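Local atomic coordinates of beta-L-arabinobiosidase (Bacteroides thetaiotaomicron, PDB entry 5MQR), a protein that probably acts as a glycoside hydrolase that cleaves arabinofuranosyl linkages in plant pectin for a gut bacterium. Residues S103-M108 with A147-R152; I121-Y126 with G199-I204. All blocks are in the same frame, centred on the assembly; numbering follows the deposited sequence.

Contact 1 (S103-M108 with A147-R152). With EDO (1,2-ethanediol), chain H.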
ATOM      1  N   SER A 103       5.446  33.835 -33.164  1.00 29.03           N
ATOM      2  CA  SER A 103       5.367  32.536 -32.536  1.00 27.99           C
ATOM      3  C   SER A 103       6.773  31.990 -32.435  1.00 27.94           C
ATOM      4  O   SER A 103       7.561  32.117 -33.391  1.00 28.44           O
ATOM      5  CB  SER A 103       4.493  31.609 -33.396  1.00 27.86           C
ATOM      6  OG  SER A 103       4.211  30.375 -32.751  1.00 27.39           O
ATOM      7  N   GLN A 104       7.087  31.379 -31.299  1.00 26.91           N
ATOM      8  CA  GLN A 104       8.417  30.843 -31.063  1.00 26.94           C
ATOM      9  C   GLN A 104       8.367  29.752 -30.030  1.00 26.55           C
ATOM     10  O   GLN A 104       7.319  29.541 -29.418  1.00 26.81           O
ATOM     11  CB  GLN A 104       9.356  31.938 -30.580  1.00 27.27           C
ATOM     12  CG  GLN A 104       8.971  32.522 -29.241  1.00 27.12           C
ATOM     13  CD  GLN A 104       9.594  33.878 -28.979  1.00 27.72           C
ATOM     14  OE1 GLN A 104      10.119  34.536 -29.876  1.00 28.19           O
ATOM     15  NE2 GLN A 104       9.534  34.303 -27.723  1.00 27.50           N
ATOM     16  N   THR A 105       9.506  29.085 -29.831  1.00 26.20           N
ATOM     17  CA  THR A 105       9.639  28.000 -28.872  1.00 25.64           C
ATOM     18  C   THR A 105      10.690  28.348 -27.814  1.00 25.46           C
ATOM     19  O   THR A 105      11.778  28.800 -28.149  1.00 25.94           O
ATOM     20  CB  THR A 105      10.015  26.704 -29.617  1.00 25.71           C
ATOM     21  OG1 THR A 105       8.973  26.399 -30.550  1.00 25.89           O
ATOM     22  CG2 THR A 105      10.247  25.496 -28.637  1.00 25.02           C
ATOM     23  N   PHE A 106      10.323  28.140 -26.552  1.00 24.90           N
ATOM     24  CA  PHE A 106      11.151  28.441 -25.378  1.00 25.08           C
ATOM     25  C   PHE A 106      11.736  27.160 -24.784  1.00 25.31           C
ATOM     26  O   PHE A 106      11.142  26.083 -24.922  1.00 24.55           O
ATOM     27  CB  PHE A 106      10.322  29.092 -24.284  1.00 24.35           C
ATOM     28  CG  PHE A 106      10.024  30.551 -24.496  1.00 24.31           C
ATOM     29  CD1 PHE A 106      11.038  31.499 -24.408  1.00 24.93           C
ATOM     30  CD2 PHE A 106       8.719  30.985 -24.677  1.00 23.90           C
ATOM     31  CE1 PHE A 106      10.754  32.866 -24.542  1.00 25.23           C
ATOM     32  CE2 PHE A 106       8.426  32.330 -24.797  1.00 24.36           C
ATOM     33  CZ  PHE A 106       9.442  33.280 -24.730  1.00 24.76           C
ATOM     34  N   LEU A 107      12.885  27.294 -24.127  1.00 26.08           N
ATOM     35  CA  LEU A 107      13.507  26.209 -23.356  1.00 26.87           C
ATOM     36  C   LEU A 107      13.914  26.672 -21.954  1.00 27.91           C
ATOM     37  O   LEU A 107      14.464  27.780 -21.789  1.00 28.95           O
ATOM     38  CB  LEU A 107      14.759  25.689 -24.046  1.00 27.33           C
ATOM     39  CG  LEU A 107      15.461  24.471 -23.445  1.00 27.15           C
ATOM     40  CD1 LEU A 107      14.650  23.206 -23.723  1.00 26.74           C
ATOM     41  CD2 LEU A 107      16.865  24.347 -23.998  1.00 27.76           C
HETATM   42  N   MSE A 108      13.698  25.793 -20.979  1.00 28.36           N
HETATM   43  CA  MSE A 108      14.079  25.999 -19.587  1.00 29.66           C
HETATM   44  C   MSE A 108      14.644  24.719 -19.039  1.00 29.84           C
HETATM   45  O   MSE A 108      14.238  23.626 -19.436  1.00 28.17           O
HETATM   46  CB  MSE A 108      12.838  26.173 -18.721  1.00 30.66           C
HETATM   47  CG  MSE A 108      12.045  27.409 -19.021  1.00 32.35           C
HETATM   48 SE   MSE A 108      10.293  27.216 -18.169  1.00 32.76          SE
HETATM   49  CE  MSE A 108      10.789  27.984 -16.430  1.00 31.82           C
ATOM     50  N   ALA A 147       5.827  33.016 -39.232  1.00 34.03           N
ATOM     51  CA  ALA A 147       5.255  31.671 -39.157  1.00 33.59           C
ATOM     52  C   ALA A 147       4.692  31.362 -37.782  1.00 32.44           C
ATOM     53  O   ALA A 147       4.986  32.057 -36.806  1.00 32.39           O
ATOM     54  CB  ALA A 147       6.309  30.633 -39.519  1.00 34.06           C
ATOM     55  N   ILE A 148       3.902  30.298 -37.723  1.00 31.61           N
ATOM     56  CA  ILE A 148       3.381  29.749 -36.491  1.00 30.79           C
ATOM     57  C   ILE A 148       4.139  28.464 -36.207  1.00 30.69           C
ATOM     58  O   ILE A 148       4.316  27.639 -37.093  1.00 30.66           O
ATOM     59  CB  ILE A 148       1.865  29.443 -36.585  1.00 30.69           C
ATOM     60  CG1 ILE A 148       1.067  30.714 -36.936  1.00 31.17           C
ATOM     61  CG2 ILE A 148       1.337  28.812 -35.293  1.00 30.07           C
ATOM     62  CD1 ILE A 148       1.157  31.851 -35.934  1.00 30.97           C
HETATM   63  N   MSE A 149       4.565  28.300 -34.954  1.00 30.40           N
HETATM   64  CA  MSE A 149       5.253  27.098 -34.500  1.00 30.28           C
HETATM   65  C   MSE A 149       4.231  26.159 -33.943  1.00 30.20           C
HETATM   66  O   MSE A 149       3.228  26.580 -33.364  1.00 29.61           O
HETATM   67  CB  MSE A 149       6.381  27.368 -33.472  1.00 29.82           C
HETATM   68  CG  MSE A 149       7.461  28.234 -34.116  1.00 29.89           C
HETATM   69 SE   MSE A 149       9.233  27.990 -33.303  1.00 29.72          SE
HETATM   70  CE  MSE A 149       9.666  26.250 -34.152  1.00 29.98           C
ATOM     71  N   HIS A 150       4.489  24.869 -34.150  1.00 31.10           N
ATOM     72  CA  HIS A 150       3.644  23.802 -33.659  1.00 31.81           C
ATOM     73  C   HIS A 150       4.418  22.491 -33.734  1.00 32.20           C
ATOM     74  O   HIS A 150       4.864  22.121 -34.819  1.00 33.51           O
ATOM     75  CB  HIS A 150       2.375  23.672 -34.499  1.00 32.41           C
ATOM     76  CG  HIS A 150       1.382  22.733 -33.896  1.00 33.03           C
ATOM     77  ND1 HIS A 150       1.328  21.394 -34.222  1.00 33.68           N
ATOM     78  CD2 HIS A 150       0.458  22.922 -32.925  1.00 32.72           C
ATOM     79  CE1 HIS A 150       0.382  20.811 -33.510  1.00 33.65           C
ATOM     80  NE2 HIS A 150      -0.167  21.720 -32.722  1.00 33.34           N
ATOM     81  N   GLN A 151       4.584  21.842 -32.588  1.00 31.44           N
ATOM     82  CA  GLN A 151       5.326  20.579 -32.422  1.00 32.19           C
ATOM     83  C   GLN A 151       4.526  19.664 -31.547  1.00 29.89           C
ATOM     84  O   GLN A 151       4.025  20.129 -30.522  1.00 29.96           O
ATOM     85  CB  GLN A 151       6.566  20.755 -31.520  1.00 33.81           C
ATOM     86  CG  GLN A 151       7.669  21.548 -32.042  1.00 35.21           C
ATOM     87  CD  GLN A 151       7.523  23.020 -31.812  1.00 34.87           C
ATOM     88  OE1 GLN A 151       7.328  23.743 -32.754  1.00 35.98           O
ATOM     89  NE2 GLN A 151       7.657  23.470 -30.574  1.00 35.70           N
ATOM     90  N   ARG A 152       4.520  18.373 -31.848  1.00 28.96           N
ATOM     91  CA  ARG A 152       4.009  17.362 -30.903  1.00 27.81           C
ATOM     92  C   ARG A 152       5.134  16.576 -30.248  1.00 27.09           C
ATOM     93  O   ARG A 152       4.855  15.708 -29.404  1.00 26.35           O
ATOM     94  CB  ARG A 152       3.071  16.394 -31.619  1.00 28.22           C
ATOM     95  CG  ARG A 152       1.894  17.045 -32.313  1.00 28.66           C
ATOM     96  CD  ARG A 152       0.935  17.634 -31.299  1.00 28.50           C
ATOM     97  NE  ARG A 152      -0.416  17.679 -31.843  1.00 29.54           N
ATOM     98  CZ  ARG A 152      -1.399  18.480 -31.417  1.00 30.04           C
ATOM     99  NH1 ARG A 152      -1.232  19.307 -30.368  1.00 29.32           N
ATOM    100  NH2 ARG A 152      -2.589  18.422 -32.036  1.00 30.47           N
TER
HETATM  101  C1  EDO H1207      -3.625  21.652 -32.510  1.00 56.80           C
HETATM  102  O1  EDO H1207      -2.871  22.079 -31.350  1.00 53.19           O
HETATM  103  C2  EDO H1207      -4.978  21.032 -32.129  1.00 56.28           C
HETATM  104  O2  EDO H1207      -5.400  19.991 -33.016  1.00 57.90           O
HETATM  105  O   HOH W   1       7.634  31.953 -36.260  1.00 23.55           O

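Contact 2 (I121-Y126 with G199-I204)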
ATOM      1  N   ILE A 121      14.777  31.626 -25.683  1.00 31.03           N
ATOM      2  CA  ILE A 121      14.253  31.338 -27.022  1.00 30.49           C
ATOM      3  C   ILE A 121      15.177  30.319 -27.698  1.00 30.64           C
ATOM      4  O   ILE A 121      16.374  30.575 -27.868  1.00 32.03           O
ATOM      5  CB  ILE A 121      14.112  32.604 -27.895  1.00 30.85           C
ATOM      6  CG1 ILE A 121      13.083  33.582 -27.280  1.00 30.50           C
ATOM      7  CG2 ILE A 121      13.674  32.248 -29.317  1.00 30.86           C
ATOM      8  CD1 ILE A 121      13.240  35.014 -27.747  1.00 30.86           C
ATOM      9  N   VAL A 122      14.627  29.163 -28.060  1.00 29.37           N
ATOM     10  CA  VAL A 122      15.420  28.059 -28.625  1.00 29.23           C
ATOM     11  C   VAL A 122      15.147  27.894 -30.131  1.00 29.09           C
ATOM     12  O   VAL A 122      16.045  27.543 -30.873  1.00 29.08           O
ATOM     13  CB  VAL A 122      15.257  26.758 -27.789  1.00 28.74           C
ATOM     14  CG1 VAL A 122      13.854  26.167 -27.890  1.00 28.07           C
ATOM     15  CG2 VAL A 122      16.308  25.734 -28.167  1.00 29.35           C
ATOM     16  N   PHE A 123      13.921  28.174 -30.571  1.00 29.00           N
ATOM     17  CA  PHE A 123      13.629  28.399 -31.990  1.00 29.79           C
ATOM     18  C   PHE A 123      12.875  29.733 -32.117  1.00 30.39           C
ATOM     19  O   PHE A 123      11.802  29.870 -31.550  1.00 30.17           O
ATOM     20  CB  PHE A 123      12.829  27.244 -32.574  1.00 29.38           C
ATOM     21  CG  PHE A 123      13.561  25.922 -32.534  1.00 29.28           C
ATOM     22  CD1 PHE A 123      14.718  25.738 -33.265  1.00 29.73           C
ATOM     23  CD2 PHE A 123      13.101  24.871 -31.754  1.00 28.63           C
ATOM     24  CE1 PHE A 123      15.400  24.544 -33.242  1.00 29.61           C
ATOM     25  CE2 PHE A 123      13.786  23.663 -31.725  1.00 28.56           C
ATOM     26  CZ  PHE A 123      14.936  23.505 -32.475  1.00 29.16           C
ATOM     27  N   PRO A 124      13.457  30.728 -32.824  1.00 31.48           N
ATOM     28  CA  PRO A 124      12.892  32.062 -32.864  1.00 32.01           C
ATOM     29  C   PRO A 124      11.838  32.236 -33.973  1.00 32.69           C
ATOM     30  O   PRO A 124      11.674  31.339 -34.808  1.00 33.18           O
ATOM     31  CB  PRO A 124      14.130  32.938 -33.168  1.00 32.53           C
ATOM     32  CG  PRO A 124      14.980  32.095 -34.028  1.00 32.61           C
ATOM     33  CD  PRO A 124      14.702  30.660 -33.630  1.00 32.29           C
ATOM     34  N   PRO A 125      11.145  33.396 -33.993  1.00 32.73           N
ATOM     35  CA  PRO A 125      10.221  33.737 -35.088  1.00 33.03           C
ATOM     36  C   PRO A 125      10.871  33.571 -36.464  1.00 33.63           C
ATOM     37  O   PRO A 125      12.046  33.932 -36.639  1.00 33.49           O
ATOM     38  CB  PRO A 125       9.905  35.210 -34.828  1.00 33.16           C
ATOM     39  CG  PRO A 125      10.088  35.381 -33.356  1.00 32.66           C
ATOM     40  CD  PRO A 125      11.220  34.473 -32.987  1.00 32.72           C
ATOM     41  N   TYR A 126      10.107  33.029 -37.406  1.00 33.91           N
ATOM     42  CA  TYR A 126      10.599  32.695 -38.743  1.00 34.91           C
ATOM     43  C   TYR A 126       9.738  33.383 -39.787  1.00 35.89           C
ATOM     44  O   TYR A 126       8.524  33.384 -39.684  1.00 35.56           O
ATOM     45  CB  TYR A 126      10.548  31.181 -38.931  1.00 34.53           C
ATOM     46  CG  TYR A 126      11.177  30.654 -40.205  1.00 35.35           C
ATOM     47  CD1 TYR A 126      10.486  30.711 -41.433  1.00 35.50           C
ATOM     48  CD2 TYR A 126      12.459  30.067 -40.190  1.00 35.42           C
ATOM     49  CE1 TYR A 126      11.065  30.235 -42.607  1.00 36.20           C
ATOM     50  CE2 TYR A 126      13.038  29.576 -41.361  1.00 36.04           C
ATOM     51  CZ  TYR A 126      12.342  29.669 -42.569  1.00 36.32           C
ATOM     52  OH  TYR A 126      12.886  29.182 -43.721  1.00 36.14           O
ATOM     53  N   GLY A 199      23.814  24.609 -30.360  1.00 32.62           N
ATOM     54  CA  GLY A 199      24.411  24.553 -31.686  1.00 32.65           C
ATOM     55  C   GLY A 199      23.565  25.290 -32.704  1.00 32.09           C
ATOM     56  O   GLY A 199      22.506  25.841 -32.359  1.00 30.75           O
ATOM     57  N   PRO A 200      24.022  25.317 -33.973  1.00 32.79           N
ATOM     58  CA  PRO A 200      23.219  26.057 -34.943  1.00 32.97           C
ATOM     59  C   PRO A 200      21.912  25.346 -35.282  1.00 32.47           C
ATOM     60  O   PRO A 200      21.770  24.142 -35.047  1.00 32.17           O
ATOM     61  CB  PRO A 200      24.141  26.203 -36.167  1.00 34.02           C
ATOM     62  CG  PRO A 200      25.519  25.812 -35.702  1.00 34.49           C
ATOM     63  CD  PRO A 200      25.323  24.894 -34.531  1.00 33.73           C
ATOM     64  N   ILE A 201      20.950  26.131 -35.760  1.00 32.12           N
ATOM     65  CA  ILE A 201      19.674  25.613 -36.201  1.00 32.07           C
ATOM     66  C   ILE A 201      19.805  25.059 -37.616  1.00 32.53           C
ATOM     67  O   ILE A 201      20.366  25.713 -38.488  1.00 33.14           O
ATOM     68  CB  ILE A 201      18.567  26.689 -36.187  1.00 31.69           C
ATOM     69  CG1 ILE A 201      18.372  27.223 -34.763  1.00 30.98           C
ATOM     70  CG2 ILE A 201      17.247  26.092 -36.706  1.00 31.27           C
ATOM     71  CD1 ILE A 201      17.552  28.485 -34.690  1.00 30.82           C
ATOM     72  N   TYR A 202      19.286  23.853 -37.821  1.00 32.20           N
ATOM     73  CA  TYR A 202      19.159  23.294 -39.150  1.00 33.08           C
ATOM     74  C   TYR A 202      17.742  22.764 -39.392  1.00 32.73           C
ATOM     75  O   TYR A 202      17.010  22.439 -38.455  1.00 31.89           O
ATOM     76  CB  TYR A 202      20.142  22.147 -39.363  1.00 33.66           C
ATOM     77  CG  TYR A 202      21.597  22.484 -39.155  1.00 34.58           C
ATOM     78  CD1 TYR A 202      22.182  22.398 -37.883  1.00 34.51           C
ATOM     79  CD2 TYR A 202      22.412  22.831 -40.225  1.00 35.51           C
ATOM     80  CE1 TYR A 202      23.527  22.693 -37.687  1.00 35.24           C
ATOM     81  CE2 TYR A 202      23.750  23.121 -40.035  1.00 36.30           C
ATOM     82  CZ  TYR A 202      24.300  23.050 -38.767  1.00 36.02           C
ATOM     83  OH  TYR A 202      25.624  23.333 -38.593  1.00 37.03           O
ATOM     84  N   PHE A 203      17.388  22.671 -40.666  1.00 33.31           N
ATOM     85  CA  PHE A 203      16.217  21.943 -41.084  1.00 33.20           C
ATOM     86  C   PHE A 203      16.524  20.452 -41.180  1.00 34.08           C
ATOM     87  O   PHE A 203      17.531  20.036 -41.758  1.00 34.64           O
ATOM     88  CB  PHE A 203      15.723  22.429 -42.437  1.00 33.69           C
ATOM     89  CG  PHE A 203      14.828  23.614 -42.354  1.00 33.20           C
ATOM     90  CD1 PHE A 203      13.462  23.449 -42.195  1.00 32.55           C
ATOM     91  CD2 PHE A 203      15.350  24.892 -42.428  1.00 33.40           C
ATOM     92  CE1 PHE A 203      12.624  24.528 -42.123  1.00 32.31           C
ATOM     93  CE2 PHE A 203      14.521  25.990 -42.354  1.00 33.18           C
ATOM     94  CZ  PHE A 203      13.152  25.808 -42.202  1.00 32.90           C
ATOM     95  N   ILE A 204      15.623  19.665 -40.617  1.00 33.91           N
ATOM     96  CA  ILE A 204      15.648  18.221 -40.734  1.00 34.60           C
ATOM     97  C   ILE A 204      14.568  17.702 -41.725  1.00 35.52           C
ATOM     98  O   ILE A 204      14.706  16.601 -42.274  1.00 35.55           O
ATOM     99  CB  ILE A 204      15.520  17.573 -39.335  1.00 33.62           C
ATOM    100  CG1 ILE A 204      15.880  16.082 -39.384  1.00 34.12           C
ATOM    101  CG2 ILE A 204      14.125  17.745 -38.759  1.00 32.89           C
ATOM    102  CD1 ILE A 204      16.047  15.417 -38.021  1.00 33.42           C
TER

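Contact 1 (S103-M108 with A147-R152)
S103 and M149 make the straightest bond of this contact: the backbone N of M149 donates to OG of S103 over 3.0 Å, with an N-H...O angle of 172°. OG stands anti to the S103 backbone N, which carries it toward strand 148-149, and its strongest polar partner is OD1 of D94, in strand 86-94. Beside this bond the packing is close. M149, a selenomethionine, bends at chi3 (77°) and crosses T105 at about a right angle, its SE 3.2 Å from OG1 of T105 and 3.7 Å from CA of Q104. Coming from the opposite direction to T105, Q151 gives the same OG1 a second neighbour. Its NE2 donates over 3.2 Å, but the angle is only 139° and OG1 is tilted from the amide plane, so this bond is less well aligned; OE1 of Q151 accepts from the backbone N of N168. The two segments belong to successive blades of the N-terminal beta propeller: 104-110 lies inside one four-stranded antiparallel sheet, and 148-157 is an outermost strand of the next. At the S103/A147 end a single water joins the two backbones, donating to O of S103 and, over 2.7 Å, to O of A147, and so bridging the two carbonyls. At the far end H150 and R152 do not reach 103-108. CE1 of H150 sits over the centre of the R152 guanidinium, 3.5 Å above its plane, and NE2 of H150 bonds O1 of an ethanediol, probably from the crystallisation liquor, at 3.1 Å.

Contact 2 (I121-Y126 with G199-I204)
I201 and P124 approach tip to tip, CD1 of I201 lying 3.7 Å from CD of P124, and this meeting joins two blades of the N-terminal beta propeller just beyond strand 120-123 and near the start of strand 202-206. Strand 120-123 ends in a classic beta bulge, V122 and F123 both facing T105, and the chain turns a corner there before the two prolines. The extended outer part of I201, with CD1 anti to CA (chi2 167°), brings the methyl to the F123 ring: it arrives at the ring edge, near the ring plane, with CD1 of I201 4.2 Å from CD1 of F123. One methyl serves both the proline and the phenylalanine, and since no hydrogen bond crosses between the segments, the join rests on apolar packing. A second patch is aromatic. The Y126 and F203 side chains come from opposite directions, their ring centroids 5.9 Å apart and their planes at 83°, an oblique pair, neither stack nor edge-to-face. CE2 of Y126 is 3.9 Å from CZ of F203, and that same CZ lies 3.7 Å from OH of Y126, the hydroxyl bonded to the backbone N of D216.

How the contacts relate
Contacts 1 and 2 join the same two neighbouring propeller blades at different places, their centres about 10 Å apart. Their segments alternate along the chain and also touch directly. Within the first blade, strands 104-110 and 120-123 pair side by side, with N of V122 2.9 Å from O of T105. Between contacts, N of A147 lies 2.8 Å from O of Y126, a probable hydrogen bond that ties the loop after contact 2's first strand to the start of contact 1's second segment. OE1 of Q104 packs against CD of P125 at 3.3 Å. The Q151 side chain is about 8 Å from a bound calcium ion, the F123 side chain about 11 Å from a bound calcium ion.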